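Local coordinates for uncharacterized protein Sortase B (Clostridium perfringens, PDB 5YFK), which is a sortase B, probably a cysteine transpeptidase that attaches surface proteins to the cell wall, at residues D18-L23 and K49-D54; I59-T64 and K125-E130. The protein carries 1 engineered substitution. All blocks are in the same frame, centred on the assembly; numbering follows the deposited sequence.

Contacts 1 and 2 follow one another along the chain: both segments of contact 1 precede those of contact 2. Helix 35-51, which ends within contact 1, is followed, after a short turn, by strand 55-61, on which contact 2 begins. The centres of the two contacts lie about 23 Å apart, and their nearest atoms come within about 6 Å without touching. Contact 1 is peripheral, its centre about 17 Å from the centre of the chain, and joins two parts of the N-terminal helical region. The centre of contact 2 lies deeper, about 11 Å from that of the chain, where the end of a sheet strand meets the segment before helix 130-135. Both lie away from the predicted catalytic residues H113, S209 and R217.

Contact 1: D18-L23 and K49-D54; sequences DNLRSL and KNINPD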
ATOM      1  N   ASP A  18       7.213 -10.597 -11.273  1.00 68.41           N
ATOM      2  CA  ASP A  18       6.181 -11.638 -11.155  1.00 64.22           C
ATOM      3  C   ASP A  18       6.728 -13.070 -11.213  1.00 55.35           C
ATOM      4  O   ASP A  18       6.074 -14.010 -10.770  1.00 51.92           O
ATOM      5  CB  ASP A  18       5.111 -11.457 -12.233  1.00 72.27           C
ATOM      6  CG  ASP A  18       4.080 -10.406 -11.860  1.00 77.06           C
ATOM      7  OD1 ASP A  18       3.377 -10.593 -10.836  1.00 75.90           O
ATOM      8  OD2 ASP A  18       4.012  -9.371 -12.560  1.00 60.51           O
ATOM      9  N   ASN A  19       7.954 -13.228 -11.688  1.00 49.85           N
ATOM     10  CA  ASN A  19       8.884 -14.178 -11.084  1.00 64.92           C
ATOM     11  C   ASN A  19       8.809 -14.142  -9.552  1.00 59.41           C
ATOM     12  O   ASN A  19       8.687 -15.179  -8.895  1.00 54.92           O
ATOM     13  CB  ASN A  19      10.310 -13.852 -11.543  1.00 76.16           C
ATOM     14  CG  ASN A  19      11.362 -14.651 -10.802  1.00 98.51           C
ATOM     15  OD1 ASN A  19      11.777 -14.285  -9.701  1.00104.94           O
ATOM     16  ND2 ASN A  19      11.842 -15.718 -11.430  1.00108.11           N
ATOM     17  N   LEU A  20       8.862 -12.934  -8.996  1.00 48.97           N
ATOM     18  CA  LEU A  20       8.918 -12.739  -7.553  1.00 42.48           C
ATOM     19  C   LEU A  20       7.658 -13.229  -6.862  1.00 39.02           C
ATOM     20  O   LEU A  20       7.658 -13.448  -5.655  1.00 43.53           O
ATOM     21  CB  LEU A  20       9.107 -11.257  -7.227  1.00 37.43           C
ATOM     22  CG  LEU A  20      10.413 -10.637  -7.709  1.00 39.03           C
ATOM     23  CD1 LEU A  20      10.379  -9.124  -7.522  1.00 36.01           C
ATOM     24  CD2 LEU A  20      11.585 -11.262  -6.964  1.00 41.39           C
ATOM     25  N   ARG A  21       6.550 -13.230  -7.590  1.00 36.06           N
ATOM     26  CA  ARG A  21       5.256 -13.568  -7.019  1.00 35.33           C
ATOM     27  C   ARG A  21       5.233 -14.999  -6.491  1.00 39.85           C
ATOM     28  O   ARG A  21       4.463 -15.340  -5.582  1.00 30.07           O
ATOM     29  CB  ARG A  21       4.175 -13.398  -8.073  1.00 48.88           C
ATOM     30  CG  ARG A  21       2.805 -13.126  -7.494  1.00 54.18           C
ATOM     31  CD  ARG A  21       1.883 -12.598  -8.570  1.00 58.90           C
ATOM     32  NE  ARG A  21       0.526 -13.105  -8.409  1.00 71.72           N
ATOM     33  CZ  ARG A  21      -0.326 -13.293  -9.412  1.00 90.23           C
ATOM     34  NH1 ARG A  21       0.053 -13.069 -10.665  1.00 81.22           N
ATOM     35  NH2 ARG A  21      -1.551 -13.736  -9.168  1.00 93.59           N
ATOM     36  N   SER A  22       6.126 -15.822  -7.026  1.00 33.43           N
ATOM     37  CA  SER A  22       6.271 -17.194  -6.552  1.00 46.34           C
ATOM     38  C   SER A  22       7.005 -17.200  -5.210  1.00 42.28           C
ATOM     39  O   SER A  22       6.860 -18.128  -4.423  1.00 45.22           O
ATOM     40  CB  SER A  22       7.037 -18.027  -7.582  1.00 50.94           C
ATOM     41  OG  SER A  22       8.425 -17.739  -7.523  1.00 44.21           O
ATOM     42  N   LEU A  23       7.641 -16.074  -4.891  1.00 49.69           N
ATOM     43  CA  LEU A  23       8.303 -15.881  -3.601  1.00 44.48           C
ATOM     44  C   LEU A  23       7.391 -15.215  -2.578  1.00 40.48           C
ATOM     45  O   LEU A  23       7.857 -14.750  -1.537  1.00 38.75           O
ATOM     46  CB  LEU A  23       9.545 -15.011  -3.772  1.00 48.60           C
ATOM     47  CG  LEU A  23      10.866 -15.721  -4.043  1.00 45.73           C
ATOM     48  CD1 LEU A  23      11.988 -14.703  -3.966  1.00 42.45           C
ATOM     49  CD2 LEU A  23      11.088 -16.854  -3.048  1.00 44.85           C
ATOM     50  N   LYS A  49      14.658 -10.354   1.000  1.00 26.28           N
ATOM     51  CA  LYS A  49      15.638  -9.475   1.654  1.00 25.28           C
ATOM     52  C   LYS A  49      17.029  -9.593   1.007  1.00 29.43           C
ATOM     53  O   LYS A  49      17.755  -8.607   0.866  1.00 27.35           O
ATOM     54  CB  LYS A  49      15.722  -9.829   3.140  1.00 31.90           C
ATOM     55  CG  LYS A  49      15.536  -8.660   4.090  1.00 41.43           C
ATOM     56  CD  LYS A  49      15.270  -9.143   5.511  1.00 48.33           C
ATOM     57  CE  LYS A  49      13.947  -9.897   5.618  1.00 56.58           C
ATOM     58  NZ  LYS A  49      13.343  -9.783   6.978  1.00 66.42           N
ATOM     59  N   ASN A  50      17.377 -10.802   0.580  1.00 31.48           N
ATOM     60  CA  ASN A  50      18.684 -11.054  -0.006  1.00 32.71           C
ATOM     61  C   ASN A  50      18.764 -10.481  -1.411  1.00 32.22           C
ATOM     62  O   ASN A  50      19.747  -9.842  -1.767  1.00 36.94           O
ATOM     63  CB  ASN A  50      18.974 -12.555  -0.021  1.00 36.03           C
ATOM     64  CG  ASN A  50      20.407 -12.871  -0.411  1.00 45.41           C
ATOM     65  OD1 ASN A  50      21.349 -12.575   0.330  1.00 38.44           O
ATOM     66  ND2 ASN A  50      20.577 -13.496  -1.571  1.00 43.29           N
ATOM     67  N   ILE A  51      17.679 -10.594  -2.167  1.00 32.03           N
ATOM     68  CA  ILE A  51      17.614  -9.948  -3.470  1.00 30.81           C
ATOM     69  C   ILE A  51      17.710  -8.427  -3.337  1.00 35.41           C
ATOM     70  O   ILE A  51      18.407  -7.766  -4.111  1.00 32.64           O
ATOM     71  CB  ILE A  51      16.329 -10.333  -4.231  1.00 34.34           C
ATOM     72  CG1 ILE A  51      16.348 -11.817  -4.593  1.00 37.00           C
ATOM     73  CG2 ILE A  51      16.213  -9.513  -5.506  1.00 35.42           C
ATOM     74  CD1 ILE A  51      14.978 -12.460  -4.671  1.00 36.20           C
ATOM     75  N   ASN A  52      16.992  -7.863  -2.370  1.00 32.06           N
ATOM     76  CA  ASN A  52      17.022  -6.422  -2.161  1.00 30.13           C
ATOM     77  C   ASN A  52      16.816  -6.100  -0.693  1.00 31.86           C
ATOM     78  O   ASN A  52      15.715  -6.203  -0.179  1.00 25.77           O
ATOM     79  CB  ASN A  52      15.942  -5.744  -2.999  1.00 23.29           C
ATOM     80  CG  ASN A  52      15.999  -4.228  -2.937  1.00 22.04           C
ATOM     81  OD1 ASN A  52      16.630  -3.629  -2.055  1.00 21.90           O
ATOM     82  ND2 ASN A  52      15.301  -3.591  -3.866  1.00 20.82           N
ATOM     83  N   PRO A  53      17.870  -5.628  -0.032  1.00 27.86           N
ATOM     84  CA  PRO A  53      17.790  -5.374   1.397  1.00 29.86           C
ATOM     85  C   PRO A  53      16.744  -4.305   1.771  1.00 23.21           C
ATOM     86  O   PRO A  53      16.413  -4.132   2.953  1.00 24.68           O
ATOM     87  CB  PRO A  53      19.202  -4.887   1.745  1.00 34.65           C
ATOM     88  CG  PRO A  53      20.077  -5.328   0.610  1.00 35.16           C
ATOM     89  CD  PRO A  53      19.185  -5.282  -0.595  1.00 31.84           C
ATOM     90  N   ASP A  54      16.260  -3.575   0.776  1.00 21.73           N
ATOM     91  CA  ASP A  54      15.247  -2.538   1.000  1.00 18.66           C
ATOM     92  C   ASP A  54      13.847  -3.150   1.185  1.00 20.91           C
ATOM     93  O   ASP A  54      12.889  -2.446   1.545  1.00 16.59           O
ATOM     94  CB  ASP A  54      15.234  -1.572  -0.185  1.00 17.19           C
ATOM     95  CG  ASP A  54      16.505  -0.742  -0.292  1.00 21.95           C
ATOM     96  OD1 ASP A  54      17.201  -0.587   0.738  1.00 23.75           O
ATOM     97  OD2 ASP A  54      16.633  -0.025  -1.305  1.00 23.38           O
TER
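I51 turns CG1 anti to its carbonyl carbon (chi1 -66°), and the extended second torsion carries CD1 out toward segment 18-23. L23, with its first torsion displaced from a staggered position at -91° and its second extended, points its CD1 methyl at I51. The two side chains meet tip to tip, with L23 CD1 3.8 Å from I51 CD1. L20 joins with its CD2 methyl, 4.3 Å from I51 CD1, a looser contact. One isoleucine methyl therefore faces two leucines spaced three residues apart. The contact is small and wholly apolar, with no hydrogen bond across it. The backbones stay well separated, and the nearest CA atoms, those of L20 and I51, are 10.0 Å apart.

Polar bonds shape each segment separately. S22 OG donates to N19 O at 2.9 Å, almost in line with the carbonyl bond (176°). S22 N also donates to N19 O, so this oxygen has two donors from a single residue. L23 N bonds L20 O at 2.7 Å, which keeps the two leucines on one turn. On the other segment, N52 is the first residue to leave the helical conformation. Its OD1 accepts from D54 N at 2.9 Å in an Asx turn, with the donor above the carbonyl plane. N52 ND2 bonds F84 O and Y79 OH.

The pair of N-terminal helices is a feature of class B sortases, and here segment 18-23 packs against the C-terminal end of helix 35-51. L20 also rests on P69 of strand 67-72, L23 on N47 and L48 of helix 35-51, and both L20 and I51 on F84.

Contact 2: I59-T64 and K125-E130; sequences IKVEGT and KHFKNE
V61 and F127 make the main apolar contact and point at one another across it. V61 CG1 is anti to the backbone N (chi1 178°) and meets the edge of the F127 ring, near its plane. It lies 3.7 Å from F127 CZ and 3.9 Å from F127 CE2. T64 CG2 approaches the same ring obliquely, 4.4 Å from F127 CE2. The ring thus bears on both ends of the type II turn V61-T64. F132 packs edge-to-face with F127.

This buried corner lies where strand 55-61 of the sortase beta-barrel runs out into a turn. The 3-10 segment 125-128 inserts its phenylalanine beside it, just ahead of helix 130-135. The ring also packs on I152 and V155 of strand 146-159 and V220 of strand 216-225.

Direct hydrogen bonds from T64 close the turn. T64 N and T64 OG1 both donate to V61 O, from the same face of its carbonyl plane, at 3.2 Å and 2.7 Å. K60, one residue before the turn, ties T64 O and I66 O through NZ, which lies 2.6 Å from T64 O and above its carbonyl plane. G63 takes the positive phi (80°) of the turn.

Across the segments the polar link is made by water. One molecule donates to G63 O at 2.7 Å and lies in the plane of the H126 ring, at its edge, 2.8 Å from H126 ND1.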
ATOM      1  N   ILE A  59       2.487  -7.054   0.026  1.00 13.06           N
ATOM      2  CA  ILE A  59       1.116  -6.532  -0.008  1.00 14.17           C
ATOM      3  C   ILE A  59       0.298  -7.304  -1.042  1.00 12.97           C
ATOM      4  O   ILE A  59       0.709  -7.480  -2.194  1.00 13.40           O
ATOM      5  CB  ILE A  59       1.115  -5.013  -0.328  1.00 14.82           C
ATOM      6  CG1 ILE A  59      -0.288  -4.422  -0.221  1.00 13.55           C
ATOM      7  CG2 ILE A  59       1.702  -4.721  -1.684  1.00 14.60           C
ATOM      8  CD1 ILE A  59      -0.310  -2.898  -0.219  1.00 13.05           C
ATOM      9  N   LYS A  60      -0.935  -7.608  -0.658  1.00 12.99           N
ATOM     10  CA  LYS A  60      -1.907  -8.155  -1.553  1.00 13.95           C
ATOM     11  C   LYS A  60      -3.248  -7.495  -1.311  1.00 16.15           C
ATOM     12  O   LYS A  60      -3.740  -7.468  -0.175  1.00 17.89           O
ATOM     13  CB  LYS A  60      -2.013  -9.677  -1.349  1.00 18.52           C
ATOM     14  CG  LYS A  60      -3.128 -10.349  -2.159  1.00 26.82           C
ATOM     15  CD  LYS A  60      -2.871 -10.276  -3.649  1.00 36.04           C
ATOM     16  CE  LYS A  60      -4.156 -10.254  -4.469  1.00 40.79           C
ATOM     17  NZ  LYS A  60      -3.902  -9.728  -5.839  1.00 29.02           N
ATOM     18  N   VAL A  61      -3.904  -7.108  -2.397  1.00 14.64           N
ATOM     19  CA  VAL A  61      -5.203  -6.439  -2.285  1.00 15.30           C
ATOM     20  C   VAL A  61      -6.293  -7.275  -2.910  1.00 19.98           C
ATOM     21  O   VAL A  61      -6.229  -7.669  -4.073  1.00 13.03           O
ATOM     22  CB  VAL A  61      -5.208  -5.013  -2.858  1.00 17.28           C
ATOM     23  CG1 VAL A  61      -6.607  -4.388  -2.743  1.00 17.87           C
ATOM     24  CG2 VAL A  61      -4.192  -4.148  -2.119  1.00 16.92           C
ATOM     25  N   GLU A  62      -7.274  -7.597  -2.077  1.00 23.05           N
ATOM     26  CA  GLU A  62      -8.329  -8.520  -2.435  1.00 26.30           C
ATOM     27  C   GLU A  62      -9.023  -8.020  -3.671  1.00 16.99           C
ATOM     28  O   GLU A  62      -9.274  -6.818  -3.817  1.00 21.34           O
ATOM     29  CB  GLU A  62      -9.335  -8.598  -1.272  1.00 32.65           C
ATOM     30  CG  GLU A  62     -10.692  -9.187  -1.617  1.00 34.83           C
ATOM     31  CD  GLU A  62     -11.641  -9.234  -0.410  1.00 39.54           C
ATOM     32  OE1 GLU A  62     -11.721  -8.237   0.341  1.00 29.59           O
ATOM     33  OE2 GLU A  62     -12.382 -10.231  -0.265  1.00 48.73           O
ATOM     34  N   GLY A  63      -9.231  -8.940  -4.611  1.00 18.29           N
ATOM     35  CA  GLY A  63     -10.003  -8.685  -5.816  1.00 16.48           C
ATOM     36  C   GLY A  63      -9.280  -7.951  -6.928  1.00 13.63           C
ATOM     37  O   GLY A  63      -9.912  -7.422  -7.838  1.00 14.55           O
ATOM     38  N   THR A  64      -7.965  -7.797  -6.777  1.00 13.76           N
ATOM     39  CA  THR A  64      -7.134  -7.066  -7.736  1.00 12.93           C
ATOM     40  C   THR A  64      -5.896  -7.885  -8.071  1.00 11.88           C
ATOM     41  O   THR A  64      -5.680  -8.973  -7.515  1.00 12.86           O
ATOM     42  CB  THR A  64      -6.602  -5.745  -7.145  1.00 11.63           C
ATOM     43  OG1 THR A  64      -5.600  -6.063  -6.169  1.00 13.72           O
ATOM     44  CG2 THR A  64      -7.724  -4.941  -6.517  1.00 14.17           C
ATOM     45  N   LYS A 125      -7.673   2.283  -8.578  1.00 15.51           N
ATOM     46  CA  LYS A 125      -8.721   3.130  -9.153  1.00 13.18           C
ATOM     47  C   LYS A 125     -10.098   2.423  -9.138  1.00 17.84           C
ATOM     48  O   LYS A 125     -11.148   3.083  -9.020  1.00 15.71           O
ATOM     49  CB  LYS A 125      -8.306   3.508 -10.575  1.00 17.60           C
ATOM     50  CG  LYS A 125      -8.497   2.406 -11.613  1.00 19.59           C
ATOM     51  CD  LYS A 125      -7.924   2.820 -12.958  1.00 29.73           C
ATOM     52  CE  LYS A 125      -8.254   1.805 -14.045  1.00 31.68           C
ATOM     53  NZ  LYS A 125      -9.587   2.085 -14.638  1.00 43.20           N
ATOM     54  N   HIS A 126     -10.076   1.117  -8.901  1.00 15.92           N
ATOM     55  CA  HIS A 126     -11.333   0.351  -8.934  1.00 17.25           C
ATOM     56  C   HIS A 126     -12.128   0.689  -7.696  1.00 15.41           C
ATOM     57  O   HIS A 126     -13.346   0.561  -7.674  1.00 17.32           O
ATOM     58  CB  HIS A 126     -11.062  -1.142  -8.966  1.00 18.25           C
ATOM     59  CG  HIS A 126     -10.535  -1.649 -10.270  1.00 18.96           C
ATOM     60  ND1 HIS A 126     -10.203  -2.972 -10.461  1.00 27.18           N
ATOM     61  CD2 HIS A 126     -10.402  -1.052 -11.481  1.00 28.95           C
ATOM     62  CE1 HIS A 126      -9.785  -3.144 -11.706  1.00 33.52           C
ATOM     63  NE2 HIS A 126      -9.939  -2.007 -12.358  1.00 21.89           N
ATOM     64  N   PHE A 127     -11.443   1.130  -6.646  1.00 15.10           N
ATOM     65  CA  PHE A 127     -12.116   1.432  -5.392  1.00 17.81           C
ATOM     66  C   PHE A 127     -12.992   2.674  -5.469  1.00 15.06           C
ATOM     67  O   PHE A 127     -13.855   2.877  -4.607  1.00 17.68           O
ATOM     68  CB  PHE A 127     -11.086   1.531  -4.269  1.00 19.59           C
ATOM     69  CG  PHE A 127     -10.573   0.201  -3.833  1.00 15.44           C
ATOM     70  CD1 PHE A 127     -11.381  -0.638  -3.082  1.00 14.31           C
ATOM     71  CD2 PHE A 127      -9.363  -0.284  -4.309  1.00 15.33           C
ATOM     72  CE1 PHE A 127     -10.978  -1.916  -2.753  1.00 14.84           C
ATOM     73  CE2 PHE A 127      -8.937  -1.561  -3.969  1.00 15.68           C
ATOM     74  CZ  PHE A 127      -9.722  -2.361  -3.151  1.00 13.50           C
ATOM     75  N   LYS A 128     -12.894   3.423  -6.571  1.00 18.58           N
ATOM     76  CA  LYS A 128     -13.787   4.588  -6.770  1.00 21.83           C
ATOM     77  C   LYS A 128     -15.202   4.204  -7.207  1.00 21.05           C
ATOM     78  O   LYS A 128     -16.134   5.035  -7.165  1.00 19.58           O
ATOM     79  CB  LYS A 128     -13.190   5.545  -7.791  1.00 19.31           C
ATOM     80  CG  LYS A 128     -11.968   6.305  -7.281  1.00 26.37           C
ATOM     81  CD  LYS A 128     -11.083   6.775  -8.436  1.00 28.44           C
ATOM     82  CE  LYS A 128     -11.811   7.693  -9.386  1.00 36.49           C
ATOM     83  NZ  LYS A 128     -10.974   7.986 -10.571  1.00 26.28           N
ATOM     84  N   ASN A 129     -15.364   2.928  -7.529  1.00 16.31           N
ATOM     85  CA  ASN A 129     -16.671   2.342  -7.864  1.00 21.85           C
ATOM     86  C   ASN A 129     -17.313   1.725  -6.627  1.00 20.52           C
ATOM     87  O   ASN A 129     -16.671   0.951  -5.918  1.00 17.41           O
ATOM     88  CB  ASN A 129     -16.481   1.282  -8.965  1.00 21.94           C
ATOM     89  CG  ASN A 129     -17.753   0.470  -9.227  1.00 24.91           C
ATOM     90  OD1 ASN A 129     -18.141  -0.383  -8.433  1.00 24.22           O
ATOM     91  ND2 ASN A 129     -18.391   0.731 -10.354  1.00 37.08           N
ATOM     92  N   GLU A 130     -18.538   2.147  -6.293  1.00 20.17           N
ATOM     93  CA  GLU A 130     -19.135   1.803  -5.010  1.00 22.69           C
ATOM     94  C   GLU A 130     -19.324   0.290  -4.851  1.00 20.16           C
ATOM     95  O   GLU A 130     -19.048  -0.263  -3.794  1.00 18.49           O
ATOM     96  CB  GLU A 130     -20.471   2.532  -4.829  1.00 20.96           C
ATOM     97  CG  GLU A 130     -21.115   2.317  -3.479  1.00 23.39           C
ATOM     98  CD  GLU A 130     -22.229   3.300  -3.215  1.00 27.08           C
ATOM     99  OE1 GLU A 130     -22.504   4.138  -4.099  1.00 27.05           O
ATOM    100  OE2 GLU A 130     -22.816   3.244  -2.123  1.00 35.04           O
TER
HETATM  101  O   HOH W   1      -9.415  -5.529  -9.763  1.00 15.93           O